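Local coordinates for ethylbenzene dehydrogenase alpha-subunit (Aromatoleum aromaticum, PDB 2IVF), which carries a molybdenum atom, two pterin-nucleotide ligands and an iron/sulfur cluster as the alpha-subunit of an enzyme of the molybdopterin oxidoreductase family, at residues Gln608-Arg613 against Lys619-Val624; Ala643-Ile648 against Lys927-Tyr932. One frame throughout, in Å; residues are numbered along the deposited sequence.

Contact 1: residues Gln608-Arg613 against Lys619-Val624; sequences QNPMRR and KMFPDV. With MD1 (phosphoric acid 4-(2-amino-4-oxo-3,4,5,6,-tetrahydro-pteridin-6-yl)-2-hydroxy-3,4-dimercapto-but-3-en-yl ester guanylate ester), chain N.
Pro-610 and Met-611 pack against Phe-621 and Pro-622 in a buried, purely apolar contact between two successive helices, the short 610-613 and the longer 617-625. Pro-610 crosses the Phe-621 ring at about a right angle, with its CB 3.5 Å from CE2 of Phe-621 and its CG also close to CE2 and CD2 of Phe-621. Beside this pair, the bends of Met-611 at chi2 and chi3 (-64° and -65°) carry its thioether out toward Pro-622, which it meets tip to tip: Met-611 CE lies 3.8 Å from Pro-622 CG. Both helices belong to the beta-alpha-beta crossover from strand 602-606 to its parallel neighbour 631-636, and Pro-610 and Phe-621 both also rest on Tyr-603 of the first strand.

The turn at the start of helix 610-613 faces the other way, onto the diphosphate of MD1. There Asn-609 ND2 donates to O2A of MD1 over 2.9 Å, while the carbonyl of Asn-609 receives the backbone N-H groups of Arg-612 and Arg-613. Arg-612 presents the edge of its guanidinium: NH1 bonds O2A of MD1 at 2.9 Å and NH2 bonds O11 of MD1 at the same length. Arg-613 extends from its backbone with chi1 near trans (-178°) and reaches the second phosphate, NE donating to O2B of MD1 at 3.1 Å and NH2 to O1B of MD1 at 2.9 Å. One face of this guanidinium is covered by Gln-608 CG, and its NH1 forms a salt bridge with Asp-220, which probably helps set its orientation.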
ATOM      1  N   GLN A 608      -3.020   9.489 -15.527  1.00 22.56           N
ATOM      2  CA  GLN A 608      -2.623  10.737 -14.944  1.00 22.79           C
ATOM      3  C   GLN A 608      -3.839  11.408 -14.337  1.00 22.06           C
ATOM      4  O   GLN A 608      -4.946  11.311 -14.871  1.00 21.85           O
ATOM      5  CB  GLN A 608      -2.002  11.616 -16.019  1.00 23.50           C
ATOM      6  CG  GLN A 608      -1.220  12.794 -15.473  1.00 23.11           C
ATOM      7  CD  GLN A 608      -1.888  14.157 -15.624  1.00 22.63           C
ATOM      8  OE1 GLN A 608      -1.641  15.037 -14.778  1.00 22.93           O
ATOM      9  NE2 GLN A 608      -2.718  14.364 -16.705  1.00 22.22           N
ATOM     10  N   ASN A 609      -3.616  12.126 -13.234  1.00 22.32           N
ATOM     11  CA  ASN A 609      -4.711  12.657 -12.409  1.00 21.63           C
ATOM     12  C   ASN A 609      -4.236  14.002 -11.865  1.00 22.40           C
ATOM     13  O   ASN A 609      -3.813  14.066 -10.750  1.00 23.54           O
ATOM     14  CB  ASN A 609      -4.946  11.601 -11.297  1.00 21.34           C
ATOM     15  CG  ASN A 609      -6.155  11.861 -10.410  1.00 20.71           C
ATOM     16  OD1 ASN A 609      -6.998  12.708 -10.683  1.00 22.39           O
ATOM     17  ND2 ASN A 609      -6.245  11.108  -9.339  1.00 19.86           N
ATOM     18  N   PRO A 610      -4.236  15.065 -12.690  1.00 22.61           N
ATOM     19  CA  PRO A 610      -3.577  16.329 -12.306  1.00 22.62           C
ATOM     20  C   PRO A 610      -4.149  16.981 -11.067  1.00 22.65           C
ATOM     21  O   PRO A 610      -3.442  17.692 -10.355  1.00 22.64           O
ATOM     22  CB  PRO A 610      -3.781  17.248 -13.532  1.00 23.27           C
ATOM     23  CG  PRO A 610      -4.912  16.684 -14.300  1.00 22.46           C
ATOM     24  CD  PRO A 610      -4.857  15.162 -14.023  1.00 23.27           C
ATOM     25  N   MET A 611      -5.439  16.757 -10.792  1.00 23.20           N
ATOM     26  CA  MET A 611      -6.035  17.380  -9.632  1.00 23.67           C
ATOM     27  C   MET A 611      -5.325  17.023  -8.319  1.00 23.87           C
ATOM     28  O   MET A 611      -5.366  17.818  -7.385  1.00 24.40           O
ATOM     29  CB  MET A 611      -7.508  17.075  -9.529  1.00 24.08           C
ATOM     30  CG  MET A 611      -8.317  17.697 -10.637  1.00 22.09           C
ATOM     31  SD  MET A 611      -8.316  19.537 -10.657  1.00 27.25           S
ATOM     32  CE  MET A 611      -9.147  19.875  -9.131  1.00 25.65           C
ATOM     33  N   ARG A 612      -4.710  15.844  -8.212  1.00 24.03           N
ATOM     34  CA  ARG A 612      -3.804  15.585  -7.052  1.00 24.01           C
ATOM     35  C   ARG A 612      -2.296  15.564  -7.400  1.00 24.29           C
ATOM     36  O   ARG A 612      -1.440  15.836  -6.546  1.00 23.89           O
ATOM     37  CB  ARG A 612      -4.161  14.299  -6.308  1.00 25.20           C
ATOM     38  CG  ARG A 612      -4.224  13.056  -7.158  1.00 24.06           C
ATOM     39  CD  ARG A 612      -3.687  11.880  -6.434  1.00 24.99           C
ATOM     40  NE  ARG A 612      -2.273  12.042  -6.138  1.00 25.73           N
ATOM     41  CZ  ARG A 612      -1.262  11.468  -6.798  1.00 27.07           C
ATOM     42  NH1 ARG A 612      -1.473  10.674  -7.854  1.00 25.29           N
ATOM     43  NH2 ARG A 612      -0.014  11.711  -6.416  1.00 27.41           N
ATOM     44  N   ARG A 613      -1.958  15.196  -8.627  1.00 24.45           N
ATOM     45  CA  ARG A 613      -0.571  15.032  -9.012  1.00 24.21           C
ATOM     46  C   ARG A 613       0.139  16.371  -9.144  1.00 24.77           C
ATOM     47  O   ARG A 613       1.234  16.536  -8.586  1.00 26.08           O
ATOM     48  CB  ARG A 613      -0.416  14.294 -10.335  1.00 24.21           C
ATOM     49  CG  ARG A 613       1.062  14.095 -10.682  1.00 23.61           C
ATOM     50  CD  ARG A 613       1.331  13.952 -12.144  1.00 23.80           C
ATOM     51  NE  ARG A 613       0.937  12.612 -12.602  1.00 23.04           N
ATOM     52  CZ  ARG A 613       1.338  12.100 -13.761  1.00 23.01           C
ATOM     53  NH1 ARG A 613       2.130  12.795 -14.553  1.00 20.79           N
ATOM     54  NH2 ARG A 613       0.957  10.883 -14.136  1.00 22.52           N
ATOM     55  N   LYS A 619      -6.003  24.054  -7.842  1.00 24.32           N
ATOM     56  CA  LYS A 619      -6.385  25.434  -8.025  1.00 25.05           C
ATOM     57  C   LYS A 619      -6.047  25.866  -9.438  1.00 25.07           C
ATOM     58  O   LYS A 619      -6.854  26.535 -10.082  1.00 25.57           O
ATOM     59  CB  LYS A 619      -5.621  26.322  -7.046  1.00 26.44           C
ATOM     60  CG  LYS A 619      -5.893  27.844  -7.165  1.00 28.03           C
ATOM     61  CD  LYS A 619      -7.329  28.181  -6.768  1.00 33.52           C
ATOM     62  CE  LYS A 619      -7.550  29.710  -6.577  1.00 33.05           C
ATOM     63  NZ  LYS A 619      -8.999  30.025  -6.791  1.00 35.34           N
ATOM     64  N   MET A 620      -4.840  25.552  -9.911  1.00 23.76           N
ATOM     65  CA  MET A 620      -4.345  26.205 -11.151  1.00 25.31           C
ATOM     66  C   MET A 620      -5.031  25.579 -12.360  1.00 24.70           C
ATOM     67  O   MET A 620      -5.304  26.247 -13.357  1.00 25.59           O
ATOM     68  CB  MET A 620      -2.831  26.068 -11.285  1.00 25.76           C
ATOM     69  CG  MET A 620      -2.019  26.748 -10.122  1.00 26.94           C
ATOM     70  SD  MET A 620      -2.593  28.423  -9.753  1.00 24.99           S
ATOM     71  CE  MET A 620      -1.724  29.349 -11.040  1.00 25.46           C
ATOM     72  N   PHE A 621      -5.316  24.297 -12.275  1.00 24.21           N
ATOM     73  CA  PHE A 621      -5.972  23.647 -13.406  1.00 25.59           C
ATOM     74  C   PHE A 621      -7.396  24.206 -13.656  1.00 26.04           C
ATOM     75  O   PHE A 621      -7.652  24.739 -14.754  1.00 25.25           O
ATOM     76  CB  PHE A 621      -5.868  22.118 -13.335  1.00 25.07           C
ATOM     77  CG  PHE A 621      -4.618  21.580 -14.012  1.00 25.09           C
ATOM     78  CD1 PHE A 621      -3.361  22.119 -13.735  1.00 25.02           C
ATOM     79  CD2 PHE A 621      -4.684  20.564 -14.935  1.00 25.01           C
ATOM     80  CE1 PHE A 621      -2.213  21.617 -14.343  1.00 26.15           C
ATOM     81  CE2 PHE A 621      -3.534  20.097 -15.559  1.00 25.08           C
ATOM     82  CZ  PHE A 621      -2.315  20.608 -15.256  1.00 24.32           C
ATOM     83  N   PRO A 622      -8.315  24.097 -12.668  1.00 27.40           N
ATOM     84  CA  PRO A 622      -9.667  24.679 -12.864  1.00 27.75           C
ATOM     85  C   PRO A 622      -9.622  26.157 -13.143  1.00 27.87           C
ATOM     86  O   PRO A 622     -10.339  26.635 -14.023  1.00 28.60           O
ATOM     87  CB  PRO A 622     -10.400  24.362 -11.537  1.00 27.96           C
ATOM     88  CG  PRO A 622      -9.716  23.180 -11.012  1.00 28.98           C
ATOM     89  CD  PRO A 622      -8.228  23.399 -11.379  1.00 27.89           C
ATOM     90  N   ASP A 623      -8.762  26.895 -12.454  1.00 27.04           N
ATOM     91  CA  ASP A 623      -8.810  28.359 -12.576  1.00 27.82           C
ATOM     92  C   ASP A 623      -8.171  28.929 -13.832  1.00 27.53           C
ATOM     93  O   ASP A 623      -8.591  29.982 -14.314  1.00 27.64           O
ATOM     94  CB  ASP A 623      -8.162  29.034 -11.379  1.00 27.94           C
ATOM     95  CG  ASP A 623      -9.042  29.015 -10.145  1.00 31.81           C
ATOM     96  OD1 ASP A 623     -10.097  28.336 -10.150  1.00 33.65           O
ATOM     97  OD2 ASP A 623      -8.650  29.682  -9.157  1.00 36.41           O
ATOM     98  N   VAL A 624      -7.144  28.255 -14.349  1.00 27.22           N
ATOM     99  CA  VAL A 624      -6.343  28.842 -15.425  1.00 25.55           C
ATOM    100  C   VAL A 624      -6.388  27.997 -16.694  1.00 25.26           C
ATOM    101  O   VAL A 624      -6.641  28.527 -17.744  1.00 24.37           O
ATOM    102  CB  VAL A 624      -4.873  29.087 -14.999  1.00 25.79           C
ATOM    103  CG1 VAL A 624      -4.128  29.790 -16.120  1.00 24.36           C
ATOM    104  CG2 VAL A 624      -4.802  29.987 -13.713  1.00 23.22           C
TER
HETATM  105  PB  MD1 N1987      -0.800   9.707 -11.289  1.00 16.59           P
HETATM  106  O3B MD1 N1987      -1.649   8.736 -10.374  1.00 15.03           O
HETATM  107  O1B MD1 N1987      -0.127   8.865 -12.311  1.00 15.52           O
HETATM  108  O2B MD1 N1987      -1.523  10.952 -11.631  1.00 15.68           O
HETATM  109  O3A MD1 N1987       0.323  10.174 -10.271  1.00 16.15           O
HETATM  110  C10 MD1 N1987       1.574   9.471 -10.107  1.00 17.02           C
HETATM  111  C11 MD1 N1987       2.231  10.163  -8.923  1.00 17.07           C
HETATM  112  O11 MD1 N1987       1.529   9.604  -7.761  1.00 18.30           O
HETATM  113  C12 MD1 N1987       3.683   9.778  -8.832  1.00 17.74           C
HETATM  114  S12 MD1 N1987       4.314   8.425  -9.668  1.00 18.07           S
HETATM  115  C13 MD1 N1987       4.550  10.459  -8.015  1.00 16.61           C
HETATM  116  S13 MD1 N1987       6.170  10.019  -7.849  1.00 15.35           S
HETATM  117  C14 MD1 N1987       4.141  11.650  -7.235  1.00 17.48           C
HETATM  118  N15 MD1 N1987       4.246  11.605  -5.816  1.00 15.70           N
HETATM  119  C16 MD1 N1987       3.766  12.623  -5.033  1.00 15.37           C
HETATM  120  C15 MD1 N1987       4.019  12.553  -3.676  1.00 17.69           C
HETATM  121  O14 MD1 N1987       4.675  11.600  -3.176  1.00 14.42           O
HETATM  122  N17 MD1 N1987       3.451  13.541  -2.939  1.00 16.59           N
HETATM  123  C17 MD1 N1987       2.735  14.584  -3.529  1.00 16.80           C
HETATM  124  N16 MD1 N1987       2.249  15.508  -2.712  1.00 15.57           N
HETATM  125  N18 MD1 N1987       2.550  14.642  -4.858  1.00 14.92           N
HETATM  126  C20 MD1 N1987       3.060  13.685  -5.603  1.00 16.65           C
HETATM  127  N8  MD1 N1987       2.922  13.766  -6.951  1.00 14.77           N
HETATM  128  C7  MD1 N1987       3.356  12.762  -7.885  1.00 16.37           C
HETATM  129  PA  MD1 N1987      -3.231   8.526 -10.162  1.00 15.83           P
HETATM  130  O1A MD1 N1987      -3.367   7.127  -9.652  1.00 15.08           O
HETATM  131  O2A MD1 N1987      -3.719   9.616  -9.288  1.00 17.48           O
HETATM  132  O5' MD1 N1987      -3.900   8.665 -11.585  1.00 17.74           O
HETATM  133  C5' MD1 N1987      -3.666   7.599 -12.499  1.00 16.74           C
HETATM  134  C4' MD1 N1987      -4.947   7.148 -13.070  1.00 14.91           C
HETATM  135  O4' MD1 N1987      -4.591   5.992 -13.819  1.00 17.51           O
HETATM  136  C1' MD1 N1987      -5.762   5.176 -13.788  1.00 16.62           C
HETATM  137  N9  MD1 N1987      -5.528   3.767 -14.134  1.00 17.49           N
HETATM  138  C4  MD1 N1987      -5.874   3.241 -15.300  1.00 17.93           C
HETATM  139  N3  MD1 N1987      -6.451   3.828 -16.375  1.00 16.65           N
HETATM  140  C2  MD1 N1987      -6.707   3.114 -17.471  1.00 16.66           C
HETATM  141  N2  MD1 N1987      -7.272   3.697 -18.561  1.00 16.03           N
HETATM  142  N1  MD1 N1987      -6.444   1.758 -17.440  1.00 18.55           N
HETATM  143  C6  MD1 N1987      -5.862   1.100 -16.383  1.00 15.70           C
HETATM  144  O6  MD1 N1987      -5.605  -0.100 -16.487  1.00 16.51           O
HETATM  145  C5  MD1 N1987      -5.550   1.875 -15.256  1.00 17.73           C
HETATM  146  N7  MD1 N1987      -5.026   1.622 -14.061  1.00 15.71           N
HETATM  147  C8  MD1 N1987      -5.009   2.781 -13.396  1.00 16.68           C
HETATM  148  C2' MD1 N1987      -6.259   5.269 -12.349  1.00 17.27           C
HETATM  149  O2' MD1 N1987      -7.671   4.984 -12.202  1.00 18.21           O
HETATM  150  C3' MD1 N1987      -5.870   6.695 -11.932  1.00 16.04           C
HETATM  151  O3' MD1 N1987      -7.022   7.574 -11.854  1.00 15.84           O

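Contact 2: residues Ala643-Ile648 against Lys927-Tyr932; sequences AMYADI and KGWKPY. With MD1 (phosphoric acid 4-(2-amino-4-oxo-3,4,5,6,-tetrahydro-pteridin-6-yl)-2-hydroxy-3,4-dimercapto-but-3-en-yl ester guanylate ester), chain N.
Met-644, in the short 3-10 turn 643-645, meets the rim of the Trp-929 indole: its CB sits near the indole plane, 3.5 Å from Trp-929 CZ3. The methionine chain crosses the tryptophan at about a right angle, then bends at chi2 and chi3, so that Met-644 CE returns to the same edge in the plane of the ring, 3.6 Å from Trp-929 CH2. Next, Tyr-645 and Trp-929 run alongside each other with their ends pointing in opposite senses. The tyrosine ring and the six-membered ring of the indole are nearly perpendicular, at 83°, with centroids 5.8 Å apart, and Tyr-645 OH comes 3.5 Å from Trp-929 CE3. Past Ala-646, whose N closes the turn on the carbonyl of Ala-643, Asp-647 forms salt bridges with Arg-149 and Arg-153, and Ile-648 enters strand 648-651.

The contact thereby joins this connection between two parallel strands to the loop 927-932 of the molybdopterin dinucleotide-binding domain. Three residues past the tryptophan, Tyr-932 OH accepts a nearly straight hydrogen bond (167°) from N16 of MD1, at 2.9 Å. No hydrogen bond crosses between the two segments. The indole N-H of Trp-929 instead goes to the carbonyl of Val-111 of the beta-subunit, so apolar packing within the alpha-subunit and a polar bond to its partner together probably fix the rotation of the indole where the two subunits meet.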
ATOM      1  N   ALA A 643     -10.974  13.093 -13.868  1.00 22.63           N
ATOM      2  CA  ALA A 643     -12.010  12.643 -14.801  1.00 22.30           C
ATOM      3  C   ALA A 643     -13.345  13.308 -14.531  1.00 22.40           C
ATOM      4  O   ALA A 643     -14.140  13.501 -15.442  1.00 22.07           O
ATOM      5  CB  ALA A 643     -12.156  11.078 -14.758  1.00 22.32           C
ATOM      6  N   MET A 644     -13.600  13.664 -13.270  1.00 22.58           N
ATOM      7  CA  MET A 644     -14.815  14.392 -12.917  1.00 21.89           C
ATOM      8  C   MET A 644     -14.923  15.731 -13.615  1.00 22.13           C
ATOM      9  O   MET A 644     -16.009  16.281 -13.731  1.00 21.86           O
ATOM     10  CB  MET A 644     -14.940  14.515 -11.401  1.00 21.27           C
ATOM     11  CG  MET A 644     -15.329  13.163 -10.768  1.00 21.94           C
ATOM     12  SD  MET A 644     -17.005  12.681 -11.220  1.00 26.02           S
ATOM     13  CE  MET A 644     -18.017  13.914 -10.367  1.00 24.79           C
ATOM     14  N   TYR A 645     -13.800  16.266 -14.081  1.00 22.14           N
ATOM     15  CA  TYR A 645     -13.801  17.528 -14.800  1.00 22.05           C
ATOM     16  C   TYR A 645     -13.726  17.369 -16.302  1.00 22.45           C
ATOM     17  O   TYR A 645     -13.708  18.355 -17.031  1.00 22.72           O
ATOM     18  CB  TYR A 645     -12.615  18.383 -14.363  1.00 22.82           C
ATOM     19  CG  TYR A 645     -12.725  18.849 -12.966  1.00 23.63           C
ATOM     20  CD1 TYR A 645     -12.307  18.038 -11.941  1.00 25.44           C
ATOM     21  CD2 TYR A 645     -13.287  20.098 -12.648  1.00 22.01           C
ATOM     22  CE1 TYR A 645     -12.410  18.436 -10.645  1.00 24.21           C
ATOM     23  CE2 TYR A 645     -13.378  20.505 -11.311  1.00 26.60           C
ATOM     24  CZ  TYR A 645     -12.915  19.637 -10.331  1.00 24.78           C
ATOM     25  OH  TYR A 645     -12.963  19.941  -8.974  1.00 28.21           O
ATOM     26  N   ALA A 646     -13.725  16.140 -16.769  1.00 21.30           N
ATOM     27  CA  ALA A 646     -13.627  15.876 -18.187  1.00 22.48           C
ATOM     28  C   ALA A 646     -14.939  16.151 -18.908  1.00 22.29           C
ATOM     29  O   ALA A 646     -16.031  16.198 -18.313  1.00 23.40           O
ATOM     30  CB  ALA A 646     -13.214  14.414 -18.406  1.00 21.11           C
ATOM     31  N   ASP A 647     -14.834  16.338 -20.211  1.00 22.38           N
ATOM     32  CA  ASP A 647     -15.975  16.435 -21.067  1.00 22.04           C
ATOM     33  C   ASP A 647     -16.433  15.078 -21.510  1.00 22.17           C
ATOM     34  O   ASP A 647     -17.617  14.886 -21.718  1.00 21.73           O
ATOM     35  CB  ASP A 647     -15.639  17.283 -22.276  1.00 22.11           C
ATOM     36  CG  ASP A 647     -15.119  18.635 -21.881  1.00 23.46           C
ATOM     37  OD1 ASP A 647     -15.753  19.309 -21.023  1.00 22.09           O
ATOM     38  OD2 ASP A 647     -14.070  19.010 -22.422  1.00 21.02           O
ATOM     39  N   ILE A 648     -15.483  14.152 -21.662  1.00 21.62           N
ATOM     40  CA  ILE A 648     -15.739  12.817 -22.171  1.00 21.88           C
ATOM     41  C   ILE A 648     -14.887  11.856 -21.351  1.00 22.39           C
ATOM     42  O   ILE A 648     -13.688  12.084 -21.156  1.00 22.21           O
ATOM     43  CB  ILE A 648     -15.331  12.695 -23.680  1.00 22.44           C
ATOM     44  CG1 ILE A 648     -16.180  13.572 -24.586  1.00 23.82           C
ATOM     45  CG2 ILE A 648     -15.411  11.226 -24.142  1.00 21.67           C
ATOM     46  CD1 ILE A 648     -17.662  13.220 -24.649  1.00 26.35           C
ATOM     47  N   LYS A 927     -12.920  17.306   1.476  1.00 25.76           N
ATOM     48  CA  LYS A 927     -13.962  18.321   1.517  1.00 26.82           C
ATOM     49  C   LYS A 927     -13.659  19.415   0.515  1.00 25.74           C
ATOM     50  O   LYS A 927     -12.532  19.905   0.423  1.00 26.19           O
ATOM     51  CB  LYS A 927     -14.091  18.890   2.932  1.00 27.94           C
ATOM     52  CG  LYS A 927     -14.705  17.886   3.884  1.00 30.71           C
ATOM     53  CD  LYS A 927     -14.777  18.383   5.332  1.00 32.17           C
ATOM     54  CE  LYS A 927     -15.141  17.210   6.279  1.00 34.17           C
ATOM     55  NZ  LYS A 927     -15.470  17.577   7.684  1.00 37.04           N
ATOM     56  N   GLY A 928     -14.645  19.720  -0.308  1.00 24.94           N
ATOM     57  CA  GLY A 928     -14.509  20.734  -1.342  1.00 24.50           C
ATOM     58  C   GLY A 928     -13.586  20.257  -2.447  1.00 23.75           C
ATOM     59  O   GLY A 928     -13.252  21.034  -3.338  1.00 24.70           O
ATOM     60  N   TRP A 929     -13.198  18.980  -2.402  1.00 23.92           N
ATOM     61  CA  TRP A 929     -12.195  18.431  -3.323  1.00 23.79           C
ATOM     62  C   TRP A 929     -10.908  19.263  -3.383  1.00 23.59           C
ATOM     63  O   TRP A 929     -10.260  19.372  -4.441  1.00 24.94           O
ATOM     64  CB  TRP A 929     -12.724  18.294  -4.755  1.00 24.08           C
ATOM     65  CG  TRP A 929     -13.923  17.476  -4.914  1.00 24.46           C
ATOM     66  CD1 TRP A 929     -14.831  17.133  -3.977  1.00 24.43           C
ATOM     67  CD2 TRP A 929     -14.410  16.972  -6.154  1.00 22.88           C
ATOM     68  NE1 TRP A 929     -15.835  16.378  -4.547  1.00 23.80           N
ATOM     69  CE2 TRP A 929     -15.594  16.270  -5.885  1.00 23.93           C
ATOM     70  CE3 TRP A 929     -13.915  16.990  -7.457  1.00 26.92           C
ATOM     71  CZ2 TRP A 929     -16.336  15.624  -6.888  1.00 25.58           C
ATOM     72  CZ3 TRP A 929     -14.644  16.346  -8.453  1.00 26.31           C
ATOM     73  CH2 TRP A 929     -15.833  15.667  -8.154  1.00 26.86           C
ATOM     74  N   LYS A 930     -10.502  19.791  -2.240  1.00 22.78           N
ATOM     75  CA  LYS A 930      -9.247  20.512  -2.136  1.00 23.12           C
ATOM     76  C   LYS A 930      -8.250  19.560  -1.446  1.00 22.42           C
ATOM     77  O   LYS A 930      -8.259  19.427  -0.229  1.00 21.70           O
ATOM     78  CB  LYS A 930      -9.462  21.755  -1.345  1.00 23.21           C
ATOM     79  CG  LYS A 930     -10.309  22.814  -2.121  1.00 25.65           C
ATOM     80  CD  LYS A 930     -10.892  23.858  -1.238  1.00 27.74           C
ATOM     81  CE  LYS A 930      -9.891  24.743  -0.557  1.00 30.14           C
ATOM     82  NZ  LYS A 930     -10.598  25.888   0.118  1.00 30.94           N
ATOM     83  N   PRO A 931      -7.340  18.962  -2.224  1.00 22.04           N
ATOM     84  CA  PRO A 931      -6.426  18.041  -1.596  1.00 22.49           C
ATOM     85  C   PRO A 931      -5.300  18.783  -0.915  1.00 21.72           C
ATOM     86  O   PRO A 931      -5.104  19.962  -1.142  1.00 21.60           O
ATOM     87  CB  PRO A 931      -5.912  17.217  -2.775  1.00 23.29           C
ATOM     88  CG  PRO A 931      -5.818  18.261  -3.838  1.00 22.26           C
ATOM     89  CD  PRO A 931      -7.022  19.142  -3.655  1.00 22.86           C
ATOM     90  N   TYR A 932      -4.518  18.109  -0.083  1.00 21.88           N
ATOM     91  CA  TYR A 932      -3.387  18.795   0.521  1.00 22.27           C
ATOM     92  C   TYR A 932      -2.468  19.383  -0.548  1.00 22.34           C
ATOM     93  O   TYR A 932      -1.841  20.433  -0.348  1.00 23.29           O
ATOM     94  CB  TYR A 932      -2.636  17.865   1.463  1.00 22.06           C
ATOM     95  CG  TYR A 932      -1.330  17.288   1.043  1.00 21.75           C
ATOM     96  CD1 TYR A 932      -1.251  16.068   0.330  1.00 21.10           C
ATOM     97  CD2 TYR A 932      -0.154  17.856   1.508  1.00 21.19           C
ATOM     98  CE1 TYR A 932      -0.019  15.485   0.025  1.00 24.36           C
ATOM     99  CE2 TYR A 932       1.085  17.295   1.213  1.00 22.81           C
ATOM    100  CZ  TYR A 932       1.158  16.112   0.472  1.00 23.03           C
ATOM    101  OH  TYR A 932       2.398  15.604   0.208  1.00 23.46           O
TER
HETATM  102  PB  MD1 N1987      -0.800   9.707 -11.289  1.00 16.59           P
HETATM  103  O3B MD1 N1987      -1.649   8.736 -10.374  1.00 15.03           O
HETATM  104  O1B MD1 N1987      -0.127   8.865 -12.311  1.00 15.52           O
HETATM  105  O2B MD1 N1987      -1.523  10.952 -11.631  1.00 15.68           O
HETATM  106  O3A MD1 N1987       0.323  10.174 -10.271  1.00 16.15           O
HETATM  107  C10 MD1 N1987       1.574   9.471 -10.107  1.00 17.02           C
HETATM  108  C11 MD1 N1987       2.231  10.163  -8.923  1.00 17.07           C
HETATM  109  O11 MD1 N1987       1.529   9.604  -7.761  1.00 18.30           O
HETATM  110  C12 MD1 N1987       3.683   9.778  -8.832  1.00 17.74           C
HETATM  111  S12 MD1 N1987       4.314   8.425  -9.668  1.00 18.07           S
HETATM  112  C13 MD1 N1987       4.550  10.459  -8.015  1.00 16.61           C
HETATM  113  S13 MD1 N1987       6.170  10.019  -7.849  1.00 15.35           S
HETATM  114  C14 MD1 N1987       4.141  11.650  -7.235  1.00 17.48           C
HETATM  115  N15 MD1 N1987       4.246  11.605  -5.816  1.00 15.70           N
HETATM  116  C16 MD1 N1987       3.766  12.623  -5.033  1.00 15.37           C
HETATM  117  C15 MD1 N1987       4.019  12.553  -3.676  1.00 17.69           C
HETATM  118  O14 MD1 N1987       4.675  11.600  -3.176  1.00 14.42           O
HETATM  119  N17 MD1 N1987       3.451  13.541  -2.939  1.00 16.59           N
HETATM  120  C17 MD1 N1987       2.735  14.584  -3.529  1.00 16.80           C
HETATM  121  N16 MD1 N1987       2.249  15.508  -2.712  1.00 15.57           N
HETATM  122  N18 MD1 N1987       2.550  14.642  -4.858  1.00 14.92           N
HETATM  123  C20 MD1 N1987       3.060  13.685  -5.603  1.00 16.65           C
HETATM  124  N8  MD1 N1987       2.922  13.766  -6.951  1.00 14.77           N
HETATM  125  C7  MD1 N1987       3.356  12.762  -7.885  1.00 16.37           C
HETATM  126  PA  MD1 N1987      -3.231   8.526 -10.162  1.00 15.83           P
HETATM  127  O1A MD1 N1987      -3.367   7.127  -9.652  1.00 15.08           O
HETATM  128  O2A MD1 N1987      -3.719   9.616  -9.288  1.00 17.48           O
HETATM  129  O5' MD1 N1987      -3.900   8.665 -11.585  1.00 17.74           O
HETATM  130  C5' MD1 N1987      -3.666   7.599 -12.499  1.00 16.74           C
HETATM  131  C4' MD1 N1987      -4.947   7.148 -13.070  1.00 14.91           C
HETATM  132  O4' MD1 N1987      -4.591   5.992 -13.819  1.00 17.51           O
HETATM  133  C1' MD1 N1987      -5.762   5.176 -13.788  1.00 16.62           C
HETATM  134  N9  MD1 N1987      -5.528   3.767 -14.134  1.00 17.49           N
HETATM  135  C4  MD1 N1987      -5.874   3.241 -15.300  1.00 17.93           C
HETATM  136  N3  MD1 N1987      -6.451   3.828 -16.375  1.00 16.65           N
HETATM  137  C2  MD1 N1987      -6.707   3.114 -17.471  1.00 16.66           C
HETATM  138  N2  MD1 N1987      -7.272   3.697 -18.561  1.00 16.03           N
HETATM  139  N1  MD1 N1987      -6.444   1.758 -17.440  1.00 18.55           N
HETATM  140  C6  MD1 N1987      -5.862   1.100 -16.383  1.00 15.70           C
HETATM  141  O6  MD1 N1987      -5.605  -0.100 -16.487  1.00 16.51           O
HETATM  142  C5  MD1 N1987      -5.550   1.875 -15.256  1.00 17.73           C
HETATM  143  N7  MD1 N1987      -5.026   1.622 -14.061  1.00 15.71           N
HETATM  144  C8  MD1 N1987      -5.009   2.781 -13.396  1.00 16.68           C
HETATM  145  C2' MD1 N1987      -6.259   5.269 -12.349  1.00 17.27           C
HETATM  146  O2' MD1 N1987      -7.671   4.984 -12.202  1.00 18.21           O
HETATM  147  C3' MD1 N1987      -5.870   6.695 -11.932  1.00 16.04           C
HETATM  148  O3' MD1 N1987      -7.022   7.574 -11.854  1.00 15.84           O

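In the fold
The two contacts lie in series along the chain, yet their centres are only about 8 Å apart and they touch directly. Met-611 CE of contact 1 packs 3.8 Å from Tyr-645 OH of contact 2, and Met-611 O lies 3.6 Å from Pro-931 CG, so Met-611 borders both segments of contact 2. Ser-642, immediately before 643-648, adds hydrogen bonds to Met-611 N and Asn-609 OD1. Both contacts also reach MD1, but at different parts: 608-613 holds the diphosphate and the neighbouring O11, whereas 927-932 holds the amino group of the pterin. Contact 2 additionally extends to the beta-subunit, whereas no other protein chain touches contact 1.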